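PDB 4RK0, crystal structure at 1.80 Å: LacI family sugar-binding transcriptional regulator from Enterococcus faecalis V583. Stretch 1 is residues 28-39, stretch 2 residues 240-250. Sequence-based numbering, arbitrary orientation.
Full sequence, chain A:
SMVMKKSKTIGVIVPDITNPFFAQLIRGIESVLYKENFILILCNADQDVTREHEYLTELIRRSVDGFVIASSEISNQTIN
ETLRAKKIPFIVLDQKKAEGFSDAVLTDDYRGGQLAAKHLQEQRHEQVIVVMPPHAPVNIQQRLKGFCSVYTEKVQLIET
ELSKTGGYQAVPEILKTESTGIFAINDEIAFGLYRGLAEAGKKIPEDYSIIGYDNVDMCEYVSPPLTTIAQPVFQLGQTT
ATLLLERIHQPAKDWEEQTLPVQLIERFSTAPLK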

# COMPACT_ATOMS: atom_id res chain seq x y z
N GLY A 28 -6.08 0.72 10.57
CA GLY A 28 -7.10 1.24 11.47
C GLY A 28 -7.82 0.11 12.18
O GLY A 28 -7.93 0.09 13.40
N ILE A 29 -8.26 -0.88 11.42
CA ILE A 29 -8.92 -2.07 11.98
C ILE A 29 -7.98 -2.86 12.88
O ILE A 29 -8.35 -3.23 14.02
CB ILE A 29 -9.44 -2.99 10.86
CG1 ILE A 29 -10.57 -2.33 10.09
CG2 ILE A 29 -9.85 -4.37 11.38
CD1 ILE A 29 -10.83 -2.96 8.72
N GLU A 30 -6.77 -3.11 12.38
CA GLU A 30 -5.77 -3.91 13.10
C GLU A 30 -5.50 -3.28 14.46
O GLU A 30 -5.25 -3.99 15.45
CB GLU A 30 -4.43 -3.95 12.35
CG GLU A 30 -4.28 -4.94 11.21
CD GLU A 30 -3.79 -6.30 11.68
OE1 GLU A 30 -2.63 -6.67 11.36
OE2 GLU A 30 -4.54 -6.99 12.40
N SER A 31 -5.53 -1.96 14.51
CA SER A 31 -5.17 -1.24 15.74
C SER A 31 -6.15 -1.54 16.85
O SER A 31 -5.79 -1.53 18.03
CB SER A 31 -5.07 0.27 15.53
OG SER A 31 -6.30 0.87 15.20
N VAL A 32 -7.41 -1.74 16.48
CA VAL A 32 -8.46 -2.05 17.46
C VAL A 32 -8.44 -3.53 17.82
O VAL A 32 -8.41 -3.88 19.02
CB VAL A 32 -9.82 -1.57 16.93
CG1 VAL A 32 -10.98 -2.15 17.73
CG2 VAL A 32 -9.86 -0.07 16.98
N LEU A 33 -8.43 -4.39 16.81
CA LEU A 33 -8.37 -5.84 17.00
C LEU A 33 -7.22 -6.29 17.90
O LEU A 33 -7.44 -7.13 18.76
CB LEU A 33 -8.27 -6.60 15.67
CG LEU A 33 -9.45 -6.38 14.69
CD1 LEU A 33 -9.31 -7.34 13.52
CD2 LEU A 33 -10.82 -6.53 15.33
N TYR A 34 -6.02 -5.76 17.69
CA TYR A 34 -4.81 -6.16 18.46
C TYR A 34 -5.03 -6.05 19.94
O TYR A 34 -4.57 -6.90 20.72
CB TYR A 34 -3.58 -5.30 18.13
CG TYR A 34 -2.78 -5.71 16.92
CD1 TYR A 34 -3.37 -6.42 15.89
CD2 TYR A 34 -1.43 -5.37 16.80
CE1 TYR A 34 -2.64 -6.80 14.78
CE2 TYR A 34 -0.71 -5.74 15.67
CZ TYR A 34 -1.32 -6.45 14.66
OH TYR A 34 -0.62 -6.83 13.53
N LYS A 35 -5.72 -5.01 20.33
CA LYS A 35 -5.90 -4.72 21.75
C LYS A 35 -6.82 -5.73 22.42
O LYS A 35 -6.79 -5.87 23.64
CB LYS A 35 -6.42 -3.30 21.94
CG LYS A 35 -5.44 -2.26 21.42
CD LYS A 35 -5.65 -0.88 22.02
CE LYS A 35 -4.60 0.09 21.48
NZ LYS A 35 -4.42 1.29 22.35
N GLU A 36 -7.61 -6.46 21.63
CA GLU A 36 -8.56 -7.43 22.18
C GLU A 36 -8.20 -8.85 21.84
O GLU A 36 -8.99 -9.77 22.09
CB GLU A 36 -9.93 -7.09 21.65
CG GLU A 36 -10.36 -5.66 21.93
CD GLU A 36 -11.44 -5.56 22.99
OE1 GLU A 36 -12.49 -6.21 22.80
OE2 GLU A 36 -11.24 -4.83 23.98
N ASN A 37 -7.00 -9.04 21.26
CA ASN A 37 -6.50 -10.36 20.84
C ASN A 37 -7.36 -11.04 19.74
O ASN A 37 -7.42 -12.27 19.66
CB ASN A 37 -6.29 -11.31 22.04
CG ASN A 37 -5.08 -10.93 22.87
OD1 ASN A 37 -5.13 -10.99 24.10
ND2 ASN A 37 -3.98 -10.55 22.21
N PHE A 38 -7.99 -10.22 18.90
CA PHE A 38 -8.63 -10.72 17.68
C PHE A 38 -7.64 -10.80 16.53
O PHE A 38 -6.76 -9.93 16.41
CB PHE A 38 -9.82 -9.85 17.29
CG PHE A 38 -11.05 -10.14 18.09
CD1 PHE A 38 -11.15 -9.69 19.40
CD2 PHE A 38 -12.12 -10.89 17.54
CE1 PHE A 38 -12.29 -9.96 20.16
CE2 PHE A 38 -13.25 -11.15 18.29
CZ PHE A 38 -13.34 -10.68 19.60
N ILE A 39 -7.77 -11.84 15.71
CA ILE A 39 -6.93 -11.97 14.53
C ILE A 39 -7.71 -11.61 13.25
O ILE A 39 -8.92 -11.84 13.16
CB ILE A 39 -6.26 -13.37 14.43
CG1 ILE A 39 -7.30 -14.48 14.30
CG2 ILE A 39 -5.40 -13.64 15.66
CD1 ILE A 39 -6.69 -15.85 14.07
N THR A 240 -15.02 1.26 12.48
CA THR A 240 -15.60 0.03 11.93
C THR A 240 -15.35 -1.20 12.80
O THR A 240 -16.27 -1.95 13.09
CB THR A 240 -15.08 -0.16 10.46
OG1 THR A 240 -15.55 0.94 9.65
CG2 THR A 240 -15.56 -1.43 9.88
N ALA A 241 -14.11 -1.40 13.23
CA ALA A 241 -13.76 -2.53 14.10
C ALA A 241 -14.43 -2.38 15.45
O ALA A 241 -14.87 -3.36 16.04
CB ALA A 241 -12.25 -2.62 14.29
N THR A 242 -14.51 -1.15 15.92
CA THR A 242 -15.00 -0.91 17.28
C THR A 242 -16.45 -1.30 17.31
O THR A 242 -16.88 -2.02 18.20
CB THR A 242 -14.80 0.55 17.71
OG1 THR A 242 -13.38 0.81 17.76
CG2 THR A 242 -15.37 0.80 19.12
N LEU A 243 -17.20 -0.82 16.32
CA LEU A 243 -18.62 -1.16 16.23
C LEU A 243 -18.86 -2.63 16.04
O LEU A 243 -19.82 -3.16 16.59
CB LEU A 243 -19.29 -0.35 15.15
CG LEU A 243 -19.54 1.12 15.45
CD1 LEU A 243 -20.31 1.70 14.30
CD2 LEU A 243 -20.30 1.33 16.76
N LEU A 244 -17.99 -3.32 15.31
CA LEU A 244 -18.19 -4.75 15.11
C LEU A 244 -17.93 -5.50 16.39
O LEU A 244 -18.68 -6.40 16.74
CB LEU A 244 -17.30 -5.31 13.98
CG LEU A 244 -17.39 -6.81 13.70
CD1 LEU A 244 -18.80 -7.22 13.30
CD2 LEU A 244 -16.41 -7.16 12.59
N LEU A 245 -16.85 -5.16 17.08
CA LEU A 245 -16.56 -5.85 18.35
C LEU A 245 -17.66 -5.61 19.40
O LEU A 245 -17.88 -6.47 20.27
CB LEU A 245 -15.19 -5.44 18.87
CG LEU A 245 -14.01 -6.14 18.18
CD1 LEU A 245 -12.71 -5.64 18.78
CD2 LEU A 245 -14.09 -7.65 18.29
N GLU A 246 -18.34 -4.47 19.29
CA GLU A 246 -19.47 -4.18 20.17
C GLU A 246 -20.63 -5.13 19.92
O GLU A 246 -21.32 -5.49 20.87
CB GLU A 246 -19.98 -2.76 19.97
CG GLU A 246 -19.30 -1.70 20.83
CD GLU A 246 -19.71 -0.28 20.45
OE1 GLU A 246 -20.66 -0.09 19.66
OE2 GLU A 246 -19.05 0.67 20.93
N ARG A 247 -20.86 -5.50 18.67
CA ARG A 247 -21.95 -6.43 18.37
C ARG A 247 -21.54 -7.84 18.79
O ARG A 247 -22.33 -8.61 19.29
CB ARG A 247 -22.36 -6.33 16.90
CG ARG A 247 -23.51 -7.25 16.53
CD ARG A 247 -24.10 -6.88 15.16
NE ARG A 247 -24.58 -5.49 15.10
CZ ARG A 247 -25.72 -5.04 15.64
NH1 ARG A 247 -26.52 -5.87 16.31
NH2 ARG A 247 -26.05 -3.76 15.53
N ILE A 248 -20.28 -8.17 18.61
CA ILE A 248 -19.79 -9.48 19.00
C ILE A 248 -20.03 -9.65 20.50
O ILE A 248 -20.41 -10.72 20.94
CB ILE A 248 -18.32 -9.69 18.61
CG1 ILE A 248 -18.23 -9.96 17.10
CG2 ILE A 248 -17.70 -10.86 19.36
CD1 ILE A 248 -16.83 -9.89 16.55
N HIS A 249 -19.85 -8.59 21.27
CA HIS A 249 -19.97 -8.68 22.72
C HIS A 249 -21.40 -8.51 23.20
O HIS A 249 -21.74 -9.03 24.26
CB HIS A 249 -19.03 -7.68 23.40
CG HIS A 249 -17.59 -8.01 23.23
ND1 HIS A 249 -16.62 -7.05 23.06
CD2 HIS A 249 -16.95 -9.20 23.17
CE1 HIS A 249 -15.44 -7.63 22.90
NE2 HIS A 249 -15.62 -8.94 22.97
N GLN A 250 -22.24 -7.79 22.45
CA GLN A 250 -23.68 -7.75 22.72
C GLN A 250 -24.51 -7.87 21.42
O GLN A 250 -24.91 -6.86 20.79
CB GLN A 250 -24.06 -6.56 23.60
CG GLN A 250 -24.48 -5.29 22.89
CD GLN A 250 -24.43 -4.08 23.82
OE1 GLN A 250 -24.33 -4.23 25.04
NE2 GLN A 250 -24.50 -2.88 23.25

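Two helical segments far apart in sequence, one running on from G28 and the other spanning 240-249, pack with their N-to-C directions 39° apart and a closest axis approach of 8.8 Å. No hydrogen bond crosses between them; the contact, 439 Å² summed over both sides, rests on the fit of mostly apolar side chains. The backbones come nearest where A241 meets I29, their CA atoms 5.3 Å apart. A methyl is all the side chain A241 has at this close approach. That methyl sits in a shallow hollow on the first helix: A241 CB lies 3.7 Å from V32 CG1, 4.2 Å from I29 CG2, 4.3 Å from L33 CD2 and 4.0 Å from the backbone atom I29 O. The carbonyl of I29 is not left idle at this wall of the hollow, since L33 N donates to I29 O at 3.0 Å along its own helix.

V32 is the matching bump. Its CA-to-CB bond points toward the second helix, and in its t rotamer it packs against A241, L245 and T242: V32 CG1 lies 3.7 Å from A241 CB and 4.0 Å from L245 CD1, and T242 OG1 sits 3.7 Å from V32 CG2 and 3.8 Å from V32 CG1. The approach of T242 OG1 is a packing contact, and this hydroxyl finds its hydrogen bond just outside the stretch.

One turn beyond A241, L245 is the largest knob of its stretch, with 83 Å² covered. Its branches part. CD1 enters a pocket formed by V32 CG1, L33 CD2 (4.0 Å) and E36 CG (3.9 Å), so that even the aliphatic part of a glutamate serves as wall. CD2 turns to F38 and settles over one face of the ring, 3.4 Å from the centroid of F38 and 12° off the ring normal, a CH-pi contact with the methyl almost centred on the ring. L33 joins in although its CA-to-CB bond points sideways, because the end of its side chain comes nearer and L33 CD2 touches both A241 CB and L245 CD1.

F38 lies further along the chain, past the turn in which F38 N donates to L33 O at 3.1 Å, and its CA-to-CB bond points toward the second helix. Besides L245, the ring meets I248 obliquely, with F38 CE2 4.2 Å from I248 CD1, and H249 NE2 lies near the ring plane, 4.4 Å from F38 CZ. Where the contact meets solvent, E36 OE1 approaches the edge of the H249 imidazole, 3.3 Å from H249 CE1, a carbon, which makes this a close polar approach without a hydrogen bond.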